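Local coordinates for protein N-acetylmuramoyl-L-alanine amidase AmiD (Escherichia coli, PDB 3D2Y) that hydrolyses, as a zinc-dependent amidase of the outer membrane, the bond between N-acetylmuramoyl residues and L-amino acids in cell-wall glycopeptides, at residues L45-V59 and I72-H84. Numbering follows the deposited sequence. Where two conformers were deposited one is given.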
loop_
_atom_site.group_PDB
_atom_site.type_symbol
_atom_site.label_atom_id
_atom_site.label_comp_id
_atom_site.label_asym_id
_atom_site.label_seq_id
_atom_site.Cartn_x
_atom_site.Cartn_y
_atom_site.Cartn_z
ATOM N N LEU A 45 18.662 7.161 -2.779
ATOM C CA LEU A 45 18.775 7.232 -4.244
ATOM C C LEU A 45 19.854 6.246 -4.740
ATOM O O LEU A 45 19.641 5.511 -5.693
ATOM C CB LEU A 45 19.047 8.685 -4.673
ATOM C CG LEU A 45 19.193 8.908 -6.168
ATOM C CD1 LEU A 45 17.923 8.551 -6.938
ATOM C CD2 LEU A 45 19.476 10.388 -6.347
ATOM N N ALA A 46 20.990 6.206 -4.042
ATOM C CA ALA A 46 22.058 5.255 -4.333
ATOM C C ALA A 46 21.523 3.803 -4.316
ATOM O O ALA A 46 21.694 3.027 -5.273
ATOM C CB ALA A 46 23.218 5.434 -3.320
ATOM N N THR A 47 20.818 3.469 -3.245
ATOM C CA THR A 47 20.354 2.107 -3.013
ATOM C C THR A 47 19.295 1.708 -4.044
ATOM O O THR A 47 19.367 0.629 -4.614
ATOM C CB THR A 47 19.783 1.933 -1.575
ATOM O OG1 THR A 47 20.807 2.186 -0.591
ATOM C CG2 THR A 47 19.211 0.538 -1.380
ATOM N N LEU A 48 18.348 2.597 -4.301
ATOM C CA LEU A 48 17.268 2.315 -5.239
ATOM C C LEU A 48 17.640 2.340 -6.719
ATOM O O LEU A 48 16.777 2.087 -7.586
ATOM C CB LEU A 48 16.117 3.275 -4.979
ATOM C CG LEU A 48 15.460 3.143 -3.602
ATOM C CD1 LEU A 48 14.624 4.394 -3.243
ATOM C CD2 LEU A 48 14.647 1.831 -3.486
ATOM N N THR A 49 18.895 2.663 -7.013
ATOM C CA THR A 49 19.419 2.591 -8.387
ATOM C C THR A 49 20.496 1.509 -8.516
ATOM O O THR A 49 21.140 1.370 -9.575
ATOM C CB THR A 49 19.908 3.959 -8.930
ATOM O OG1 THR A 49 20.958 4.500 -8.103
ATOM C CG2 THR A 49 18.746 4.981 -8.961
ATOM N N ASP A 50 20.661 0.721 -7.455
ATOM C CA ASP A 50 21.633 -0.367 -7.457
ATOM C C ASP A 50 20.971 -1.649 -7.936
ATOM O O ASP A 50 19.897 -1.635 -8.568
ATOM C CB ASP A 50 22.293 -0.568 -6.080
ATOM C CG ASP A 50 23.835 -0.686 -6.170
ATOM O OD1 ASP A 50 24.471 0.271 -6.681
ATOM O OD2 ASP A 50 24.418 -1.716 -5.728
ATOM N N LYS A 51 21.601 -2.772 -7.651
ATOM C CA LYS A 51 21.173 -3.973 -8.338
ATOM C C LYS A 51 20.331 -4.942 -7.484
ATOM O O LYS A 51 20.005 -6.032 -7.936
ATOM C CB LYS A 51 22.340 -4.622 -9.095
ATOM C CG LYS A 51 23.672 -4.588 -8.380
ATOM C CD LYS A 51 23.954 -5.918 -7.694
ATOM C CE LYS A 51 25.446 -6.070 -7.403
ATOM N NZ LYS A 51 25.909 -7.377 -7.967
ATOM N N GLN A 52 19.946 -4.505 -6.283
ATOM C CA GLN A 52 19.125 -5.326 -5.387
ATOM C C GLN A 52 17.678 -4.836 -5.264
ATOM O O GLN A 52 16.749 -5.630 -5.214
ATOM C CB GLN A 52 19.791 -5.448 -4.009
ATOM C CG GLN A 52 21.093 -6.255 -4.049
ATOM C CD GLN A 52 21.789 -6.337 -2.706
ATOM O OE1 GLN A 52 21.316 -7.014 -1.787
ATOM N NE2 GLN A 52 22.939 -5.671 -2.593
ATOM N N VAL A 53 17.475 -3.526 -5.213
ATOM C CA VAL A 53 16.123 -3.009 -5.078
ATOM C C VAL A 53 15.945 -1.721 -5.877
ATOM O O VAL A 53 16.903 -1.044 -6.177
ATOM C CB VAL A 53 15.699 -2.873 -3.581
ATOM C CG1 VAL A 53 16.829 -2.298 -2.727
ATOM C CG2 VAL A 53 14.455 -2.017 -3.444
ATOM N N SER A 54 14.711 -1.436 -6.263
ATOM C CA SER A 54 14.346 -0.152 -6.859
ATOM C C SER A 54 12.886 0.224 -6.556
ATOM O O SER A 54 12.113 -0.570 -6.000
ATOM C CB SER A 54 14.554 -0.177 -8.374
ATOM O OG SER A 54 13.628 -1.093 -8.982
ATOM N N SER A 55 12.504 1.443 -6.909
ATOM C CA SER A 55 11.087 1.829 -6.878
ATOM C C SER A 55 10.849 2.749 -8.056
ATOM O O SER A 55 11.808 3.295 -8.632
ATOM C CB SER A 55 10.722 2.533 -5.565
ATOM O OG SER A 55 11.502 3.718 -5.407
ATOM N N HIS A 56 9.584 2.954 -8.411
ATOM C CA HIS A 56 9.262 3.876 -9.515
ATOM C C HIS A 56 9.447 5.325 -9.147
ATOM O O HIS A 56 9.956 6.097 -9.948
ATOM C CB HIS A 56 7.858 3.660 -10.021
ATOM C CG HIS A 56 7.611 2.275 -10.509
ATOM N ND1 HIS A 56 7.159 1.250 -9.694
ATOM C CD2 HIS A 56 7.751 1.740 -11.749
ATOM C CE1 HIS A 56 7.042 0.148 -10.411
ATOM N NE2 HIS A 56 7.396 0.417 -11.662
ATOM N N TYR A 57 9.072 5.683 -7.913
ATOM C CA TYR A 57 9.234 7.050 -7.441
ATOM C C TYR A 57 9.937 7.124 -6.076
ATOM O O TYR A 57 9.854 6.218 -5.231
ATOM C CB TYR A 57 7.870 7.745 -7.397
ATOM C CG TYR A 57 7.136 7.758 -8.706
ATOM C CD1 TYR A 57 7.381 8.770 -9.637
ATOM C CD2 TYR A 57 6.201 6.780 -9.012
ATOM C CE1 TYR A 57 6.709 8.801 -10.850
ATOM C CE2 TYR A 57 5.515 6.786 -10.242
ATOM C CZ TYR A 57 5.796 7.815 -11.145
ATOM O OH TYR A 57 5.189 7.945 -12.357
ATOM N N LEU A 58 10.702 8.186 -5.922
ATOM C CA LEU A 58 11.320 8.535 -4.650
ATOM C C LEU A 58 10.972 9.998 -4.290
ATOM O O LEU A 58 11.342 10.942 -5.032
ATOM C CB LEU A 58 12.848 8.322 -4.713
ATOM C CG LEU A 58 13.721 8.749 -3.508
ATOM C CD1 LEU A 58 13.391 7.974 -2.203
ATOM C CD2 LEU A 58 15.193 8.543 -3.860
ATOM N N VAL A 59 10.247 10.175 -3.176
ATOM C CA VAL A 59 9.800 11.498 -2.730
ATOM C C VAL A 59 10.687 11.968 -1.559
ATOM O O VAL A 59 10.698 11.312 -0.525
ATOM C CB VAL A 59 8.311 11.509 -2.276
ATOM C CG1 VAL A 59 7.847 12.991 -2.085
ATOM C CG2 VAL A 59 7.404 10.783 -3.358
ATOM N N ILE A 72 9.792 15.414 -7.599
ATOM C CA ILE A 72 9.840 14.010 -7.191
ATOM C C ILE A 72 10.711 13.243 -8.202
ATOM O O ILE A 72 10.693 13.563 -9.389
ATOM C CB ILE A 72 8.385 13.420 -7.192
ATOM C CG1 ILE A 72 7.498 14.117 -6.150
ATOM C CG2 ILE A 72 8.378 11.906 -6.961
ATOM C CD1 ILE A 72 5.987 13.802 -6.324
ATOM N N TRP A 73 11.463 12.238 -7.737
ATOM C CA TRP A 73 12.390 11.498 -8.598
ATOM C C TRP A 73 11.696 10.261 -9.141
ATOM O O TRP A 73 11.054 9.557 -8.379
ATOM C CB TRP A 73 13.674 11.136 -7.828
ATOM C CG TRP A 73 14.744 12.210 -7.950
ATOM C CD1 TRP A 73 15.870 12.136 -8.698
ATOM C CD2 TRP A 73 14.747 13.497 -7.332
ATOM N NE1 TRP A 73 16.608 13.285 -8.565
ATOM C CE2 TRP A 73 15.944 14.139 -7.726
ATOM C CE3 TRP A 73 13.873 14.163 -6.451
ATOM C CZ2 TRP A 73 16.277 15.439 -7.314
ATOM C CZ3 TRP A 73 14.205 15.462 -6.031
ATOM C CH2 TRP A 73 15.408 16.085 -6.464
ATOM N N GLN A 74 11.739 10.070 -10.463
ATOM C CA GLN A 74 11.224 8.828 -11.077
ATOM C C GLN A 74 12.405 8.009 -11.548
ATOM O O GLN A 74 13.270 8.498 -12.289
ATOM C CB GLN A 74 10.151 9.063 -12.167
ATOM C CG GLN A 74 9.691 7.735 -12.866
ATOM C CD GLN A 74 8.620 7.870 -13.910
ATOM O OE1 GLN A 74 7.977 6.867 -14.282
ATOM N NE2 GLN A 74 8.410 9.069 -14.403
ATOM N N LEU A 75 12.472 6.770 -11.071
ATOM C CA LEU A 75 13.636 5.936 -11.254
ATOM C C LEU A 75 13.405 4.831 -12.267
ATOM O O LEU A 75 14.354 4.277 -12.792
ATOM C CB LEU A 75 14.056 5.320 -9.908
ATOM C CG LEU A 75 14.334 6.275 -8.752
ATOM C CD1 LEU A 75 14.655 5.489 -7.510
ATOM C CD2 LEU A 75 15.513 7.245 -9.069
ATOM N N VAL A 76 12.136 4.491 -12.506
ATOM C CA VAL A 76 11.770 3.319 -13.302
ATOM C C VAL A 76 10.501 3.668 -14.065
ATOM O O VAL A 76 9.560 4.167 -13.449
ATOM C CB VAL A 76 11.524 2.016 -12.457
ATOM C CG1 VAL A 76 10.972 0.830 -13.367
ATOM C CG2 VAL A 76 12.778 1.582 -11.684
ATOM N N PRO A 77 10.510 3.485 -15.416
ATOM C CA PRO A 77 9.279 3.712 -16.213
ATOM C C PRO A 77 8.159 2.825 -15.656
ATOM O O PRO A 77 8.412 1.688 -15.268
ATOM C CB PRO A 77 9.676 3.274 -17.629
ATOM C CG PRO A 77 11.176 3.402 -17.676
ATOM C CD PRO A 77 11.617 3.002 -16.264
ATOM N N GLU A 78 6.943 3.376 -15.607
ATOM C CA GLU A 78 5.797 2.728 -14.961
ATOM C C GLU A 78 5.454 1.462 -15.715
ATOM O O GLU A 78 4.897 0.548 -15.122
ATOM C CB GLU A 78 4.555 3.643 -14.943
ATOM C CG GLU A 78 4.619 4.865 -14.010
ATOM C CD GLU A 78 3.274 5.634 -13.896
ATOM O OE1 GLU A 78 2.375 5.413 -14.738
ATOM O OE2 GLU A 78 3.140 6.454 -12.962
ATOM N N GLN A 79 5.782 1.420 -17.014
ATOM C CA GLN A 79 5.512 0.264 -17.874
ATOM C C GLN A 79 6.305 -0.946 -17.400
ATOM O O GLN A 79 5.969 -2.060 -17.706
ATOM C CB GLN A 79 5.925 0.572 -19.319
ATOM C CG GLN A 79 7.441 0.405 -19.543
ATOM C CD GLN A 79 8.021 1.249 -20.640
ATOM O OE1 GLN A 79 9.129 1.779 -20.502
ATOM N NE2 GLN A 79 7.294 1.378 -21.745
ATOM N N GLU A 80 7.390 -0.678 -16.686
ATOM C CA GLU A 80 8.302 -1.708 -16.227
ATOM C C GLU A 80 8.093 -1.955 -14.745
ATOM O O GLU A 80 7.660 -1.063 -14.023
ATOM C CB GLU A 80 9.748 -1.295 -16.501
ATOM C CG GLU A 80 10.146 -1.396 -17.980
ATOM C CD GLU A 80 11.620 -1.450 -18.126
ATOM O OE1 GLU A 80 12.115 -2.477 -18.644
ATOM O OE2 GLU A 80 12.286 -0.486 -17.694
ATOM N N LEU A 81 8.383 -3.166 -14.290
ATOM C CA LEU A 81 8.392 -3.416 -12.850
ATOM C C LEU A 81 9.677 -2.953 -12.169
ATOM O O LEU A 81 10.787 -2.986 -12.754
ATOM C CB LEU A 81 8.101 -4.901 -12.547
ATOM C CG LEU A 81 9.072 -5.999 -12.946
ATOM C CD1 LEU A 81 10.179 -6.041 -11.907
ATOM C CD2 LEU A 81 8.345 -7.324 -12.993
ATOM N N ALA A 82 9.509 -2.525 -10.919
ATOM C CA ALA A 82 10.601 -2.129 -10.049
ATOM C C ALA A 82 10.691 -3.216 -8.984
ATOM O O ALA A 82 9.710 -3.914 -8.759
ATOM C CB ALA A 82 10.295 -0.752 -9.430
ATOM N N TRP A 83 11.869 -3.385 -8.367
ATOM C CA TRP A 83 12.133 -4.370 -7.304
ATOM C C TRP A 83 11.891 -3.773 -5.902
ATOM O O TRP A 83 12.836 -3.509 -5.142
ATOM C CB TRP A 83 13.555 -4.927 -7.449
ATOM C CG TRP A 83 13.697 -6.037 -8.482
ATOM C CD1 TRP A 83 12.750 -6.493 -9.341
ATOM C CD2 TRP A 83 14.890 -6.799 -8.748
ATOM N NE1 TRP A 83 13.263 -7.514 -10.113
ATOM C CE2 TRP A 83 14.587 -7.705 -9.774
ATOM C CE3 TRP A 83 16.200 -6.773 -8.225
ATOM C CZ2 TRP A 83 15.539 -8.637 -10.264
ATOM C CZ3 TRP A 83 17.123 -7.692 -8.690
ATOM C CH2 TRP A 83 16.802 -8.598 -9.711
ATOM N N HIS A 84 10.599 -3.516 -5.591
ATOM C CA HIS A 84 10.147 -2.838 -4.352
ATOM C C HIS A 84 9.294 -3.674 -3.372
ATOM O O HIS A 84 9.354 -3.484 -2.165
ATOM C CB HIS A 84 9.423 -1.501 -4.667
ATOM C CG HIS A 84 8.083 -1.691 -5.325
ATOM N ND1 HIS A 84 6.911 -1.711 -4.602
ATOM C CD2 HIS A 84 7.740 -1.954 -6.609
ATOM C CE1 HIS A 84 5.892 -1.944 -5.419
ATOM N NE2 HIS A 84 6.370 -2.105 -6.641
#
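The imidazole of His56 lies under the methyl of Ala82, which makes a CH-pi contact over one face, Ala82 CB standing 3.7 Å from the ring centroid. At the ring edge His56 NE2 donates a nearly straight bond (164°) to Glu80 O, 2.8 Å away; this acceptor lies in the ring plane and belongs to the last residue of the type I turn from Pro77 to Glu80. With His56 CG anti to the carbonyl carbon (chi1 -59°), the ring reaches that turn, while ND1 bonds the backbone N of Gly102. A leucine in place of His56 would probably leave Glu80 O and Gly102 N without their mates and the turn less firmly held to the chain just ahead of strand 57-59.

Tyr57 runs alongside Gln74, and its hydroxyl donates to Glu78 OE2 at 2.6 Å, on the anti side but well out of the carboxylate plane, with ring and carboxylate almost perpendicular. The same oxygen forms a salt bridge with Arg140 and Glu78 OE1 bonds the hydroxyl of Tyr141, so three partners hold the carboxylate. Leu75 packs its CD2 tightly on Leu45 CD1 (3.5 Å) and its CD1 on Leu48 CB. Further along, Ser54 is gripped twice by Trp83: Trp83 N donates to Ser54 OG (3.0 Å), and Ser54 N to Trp83 O. Next in the chain, His84 ties the contact to the zinc site by hydrogen-bonding the ligand His35.

Leu58 and Trp73 form an antiparallel hydrogen-bonded pair, setting edge strand 73-74 beside strand 57-59 at the border of the PGRP-like amidase domain's mixed central sheet, where strand 100-105 follows in parallel; helix 41-48 packs against Leu75, and helix 124-141 covers Tyr57, Ile72 and Glu78.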